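Local structure of extracellular solute-binding protein family 1 (Alicyclobacillus acidocaldarius subsp. acidocaldarius, 4OVJ) at residues V141-A146 against S274-L279. The protein probably serves as the extracellular substrate-capturing component of an ABC transporter, binding a solute and delivering it to the membrane permease. Sequence-based numbering, arbitrary orientation.
Sequences VIYDEA and SLALAL
The end of strand 128-144 and strand 275-278 form an antiparallel pair in the mixed sheet of a periplasmic-binding-protein fold, and they illustrate how a regular pairing of main chains sorts its side chains onto two faces. At S274, just before strand 275-278, the carbonyl O continues the pairing into the start of helix 145-149, accepting a hydrogen bond from E145 N at 3.2 Å, nearly along the C=O axis, while water 2 links the same O to A146 N. D144, the N-cap, directs OD1 to A147 N and forms a salt bridge through OD2 with R273. L275 faces the opposite way from A276, on the side lined by helix 263-269; L275 CD1 meets I142 CG2 obliquely at 4.0 Å, and both residues also rest on L267. A276 and Y143 form a hydrogen-bonded pair, with Y143 N reaching A276 O at 2.9 Å in an almost straight bond (168°) and A276 N returning one to Y143 O. The methyl of A276 lies over one face of the Y143 ring, A276 CB 3.5 Å from Y143 CZ, and is touched as well by E145 CG at 3.2 Å. L277 returns to the face of I142: the two side chains lie side by side and point the same way, L277 CD2 packing 3.6 Å from I142 CG1, with helix 350-365 also touching the leucine. A278 pairs with V141 through two further main-chain bonds, and its N sits at the edge of the Y143 ring. That ring leans over the partner strand because CG takes the crowded position between backbone N and carbonyl carbon (chi1 68°), and Y153 and F148 meet it edge-to-face. At its tip, Y143 OH lies 2.7 Å from water 1, which donates a hydrogen bond to L277 O.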
ATOM      1  N   VAL A 141      -1.815  -9.151  -9.046  1.00  8.00           N
ATOM      2  CA  VAL A 141      -1.072 -10.189  -9.740  1.00  7.69           C
ATOM      3  C   VAL A 141      -0.467  -9.548 -10.974  1.00  6.83           C
ATOM      4  O   VAL A 141      -1.174  -8.994 -11.806  1.00  6.94           O
ATOM      5  CB  VAL A 141      -1.980 -11.357 -10.133  1.00  9.02           C
ATOM      6  CG1 VAL A 141      -1.215 -12.351 -10.980  1.00  9.85           C
ATOM      7  CG2 VAL A 141      -2.548 -12.027  -8.894  1.00 10.50           C
ATOM      8  N   ILE A 142       0.858  -9.587 -11.042  1.00  7.22           N
ATOM      9  CA  ILE A 142       1.619  -9.080 -12.175  1.00  7.16           C
ATOM     10  C   ILE A 142       2.044 -10.310 -12.957  1.00  7.62           C
ATOM     11  O   ILE A 142       2.734 -11.189 -12.434  1.00  8.48           O
ATOM     12  CB  ILE A 142       2.848  -8.275 -11.736  1.00  8.83           C
ATOM     13  CG1 ILE A 142       2.449  -7.202 -10.713  1.00  9.78           C
ATOM     14  CG2 ILE A 142       3.514  -7.656 -12.954  1.00  9.95           C
ATOM     15  CD1 ILE A 142       3.579  -6.330 -10.226  1.00 11.75           C
ATOM     16  N   TYR A 143       1.607 -10.401 -14.204  1.00  7.78           N
ATOM     17  CA  TYR A 143       1.788 -11.638 -14.953  1.00  7.64           C
ATOM     18  C   TYR A 143       2.261 -11.412 -16.395  1.00  7.86           C
ATOM     19  O   TYR A 143       2.008 -10.373 -17.005  1.00  7.91           O
ATOM     20  CB  TYR A 143       0.513 -12.493 -14.923  1.00  9.14           C
ATOM     21  CG  TYR A 143      -0.657 -11.907 -15.682  1.00  9.33           C
ATOM     22  CD1 TYR A 143      -1.475 -10.939 -15.115  1.00 10.19           C
ATOM     23  CD2 TYR A 143      -0.942 -12.321 -16.973  1.00  9.16           C
ATOM     24  CE1 TYR A 143      -2.542 -10.396 -15.818  1.00  9.10           C
ATOM     25  CE2 TYR A 143      -2.002 -11.787 -17.679  1.00  9.99           C
ATOM     26  CZ  TYR A 143      -2.800 -10.822 -17.093  1.00 10.27           C
ATOM     27  OH  TYR A 143      -3.829 -10.273 -17.804  1.00 11.89           O
ATOM     28  N   ASP A 144       2.978 -12.409 -16.901  1.00  8.11           N
ATOM     29  CA  ASP A 144       3.414 -12.454 -18.290  1.00  8.85           C
ATOM     30  C   ASP A 144       2.187 -12.750 -19.162  1.00  9.30           C
ATOM     31  O   ASP A 144       1.640 -13.863 -19.148  1.00  9.12           O
ATOM     32  CB  ASP A 144       4.492 -13.536 -18.412  1.00 10.04           C
ATOM     33  CG  ASP A 144       5.008 -13.737 -19.829  1.00 12.75           C
ATOM     34  OD1 ASP A 144       4.278 -13.510 -20.804  1.00 14.17           O
ATOM     35  OD2 ASP A 144       6.154 -14.197 -19.960  1.00 17.52           O
ATOM     36  N   GLU A 145       1.740 -11.736 -19.890  1.00 10.27           N
ATOM     37  CA  GLU A 145       0.544 -11.850 -20.718  1.00 11.32           C
ATOM     38  C   GLU A 145       0.596 -13.018 -21.681  1.00 11.28           C
ATOM     39  O   GLU A 145      -0.345 -13.804 -21.767  1.00 12.36           O
ATOM     40  CB  GLU A 145       0.364 -10.598 -21.553  1.00 16.46           C
ATOM     41  CG  GLU A 145      -0.342  -9.481 -20.866  1.00 22.43           C
ATOM     42  CD  GLU A 145      -0.936  -8.524 -21.881  1.00 29.77           C
ATOM     43  OE1 GLU A 145      -0.168  -8.048 -22.750  1.00 31.61           O
ATOM     44  OE2 GLU A 145      -2.164  -8.274 -21.817  1.00 32.15           O
ATOM     45  N   ALA A 146       1.684 -13.113 -22.435  1.00 12.35           N
ATOM     46  CA  ALA A 146       1.791 -14.150 -23.440  1.00 12.93           C
ATOM     47  C   ALA A 146       1.838 -15.541 -22.826  1.00 11.32           C
ATOM     48  O   ALA A 146       1.236 -16.468 -23.365  1.00 12.87           O
ATOM     49  CB  ALA A 146       2.999 -13.915 -24.342  1.00 14.93           C
ATOM     50  N   SER A 274       5.841  -8.467 -22.198  1.00 12.62           N
ATOM     51  CA  SER A 274       4.798  -7.567 -21.728  1.00 13.15           C
ATOM     52  C   SER A 274       4.114  -8.109 -20.489  1.00 11.82           C
ATOM     53  O   SER A 274       3.661  -9.256 -20.459  1.00 11.67           O
ATOM     54  CB  SER A 274       3.769  -7.357 -22.825  1.00 17.66           C
ATOM     55  OG  SER A 274       4.394  -6.786 -23.951  1.00 25.12           O
ATOM     56  N   LEU A 275       4.036  -7.258 -19.472  1.00 10.95           N
ATOM     57  CA  LEU A 275       3.367  -7.599 -18.225  1.00 10.19           C
ATOM     58  C   LEU A 275       1.991  -6.954 -18.138  1.00 10.23           C
ATOM     59  O   LEU A 275       1.766  -5.848 -18.639  1.00 13.88           O
ATOM     60  CB  LEU A 275       4.205  -7.139 -17.046  1.00 11.16           C
ATOM     61  CG  LEU A 275       5.628  -7.675 -16.995  1.00 12.45           C
ATOM     62  CD1 LEU A 275       6.319  -7.212 -15.711  1.00 14.19           C
ATOM     63  CD2 LEU A 275       5.660  -9.194 -17.110  1.00 14.54           C
ATOM     64  N   ALA A 276       1.072  -7.678 -17.530  1.00  8.25           N
ATOM     65  CA  ALA A 276      -0.280  -7.193 -17.293  1.00  8.93           C
ATOM     66  C   ALA A 276      -0.620  -7.408 -15.824  1.00  8.59           C
ATOM     67  O   ALA A 276       0.106  -8.084 -15.093  1.00  7.98           O
ATOM     68  CB  ALA A 276      -1.272  -7.908 -18.188  1.00 10.62           C
ATOM     69  N   LEU A 277      -1.728  -6.813 -15.423  1.00  8.72           N
ATOM     70  CA  LEU A 277      -2.158  -6.760 -14.043  1.00  8.03           C
ATOM     71  C   LEU A 277      -3.565  -7.303 -13.861  1.00  7.50           C
ATOM     72  O   LEU A 277      -4.471  -7.019 -14.646  1.00  9.22           O
ATOM     73  CB  LEU A 277      -2.106  -5.323 -13.554  1.00  8.56           C
ATOM     74  CG  LEU A 277      -0.782  -4.584 -13.738  1.00 10.35           C
ATOM     75  CD1 LEU A 277      -0.900  -3.129 -13.323  1.00 11.05           C
ATOM     76  CD2 LEU A 277       0.287  -5.267 -12.923  1.00 11.15           C
ATOM     77  N   ALA A 278      -3.732  -8.086 -12.809  1.00  6.81           N
ATOM     78  CA  ALA A 278      -5.039  -8.563 -12.376  1.00  7.06           C
ATOM     79  C   ALA A 278      -5.213  -8.263 -10.908  1.00  6.86           C
ATOM     80  O   ALA A 278      -4.236  -8.155 -10.167  1.00  6.35           O
ATOM     81  CB  ALA A 278      -5.172 -10.045 -12.611  1.00  7.94           C
ATOM     82  N   LEU A 279      -6.462  -8.127 -10.473  1.00  7.15           N
ATOM     83  CA  LEU A 279      -6.712  -8.092  -9.035  1.00  7.61           C
ATOM     84  C   LEU A 279      -6.401  -9.469  -8.445  1.00  7.42           C
ATOM     85  O   LEU A 279      -6.559 -10.492  -9.118  1.00  7.44           O
ATOM     86  CB  LEU A 279      -8.161  -7.707  -8.734  1.00  8.78           C
ATOM     87  CG  LEU A 279      -8.544  -6.297  -9.170  1.00  9.46           C
ATOM     88  CD1 LEU A 279     -10.034  -6.083  -8.932  1.00 11.08           C
ATOM     89  CD2 LEU A 279      -7.712  -5.236  -8.456  1.00  9.57           C
TER
HETATM   90  O   HOH W   1      -4.990  -7.893 -17.275  1.00 12.79           O
HETATM   91  O   HOH W   2       3.988 -11.231 -22.431  1.00 21.35           O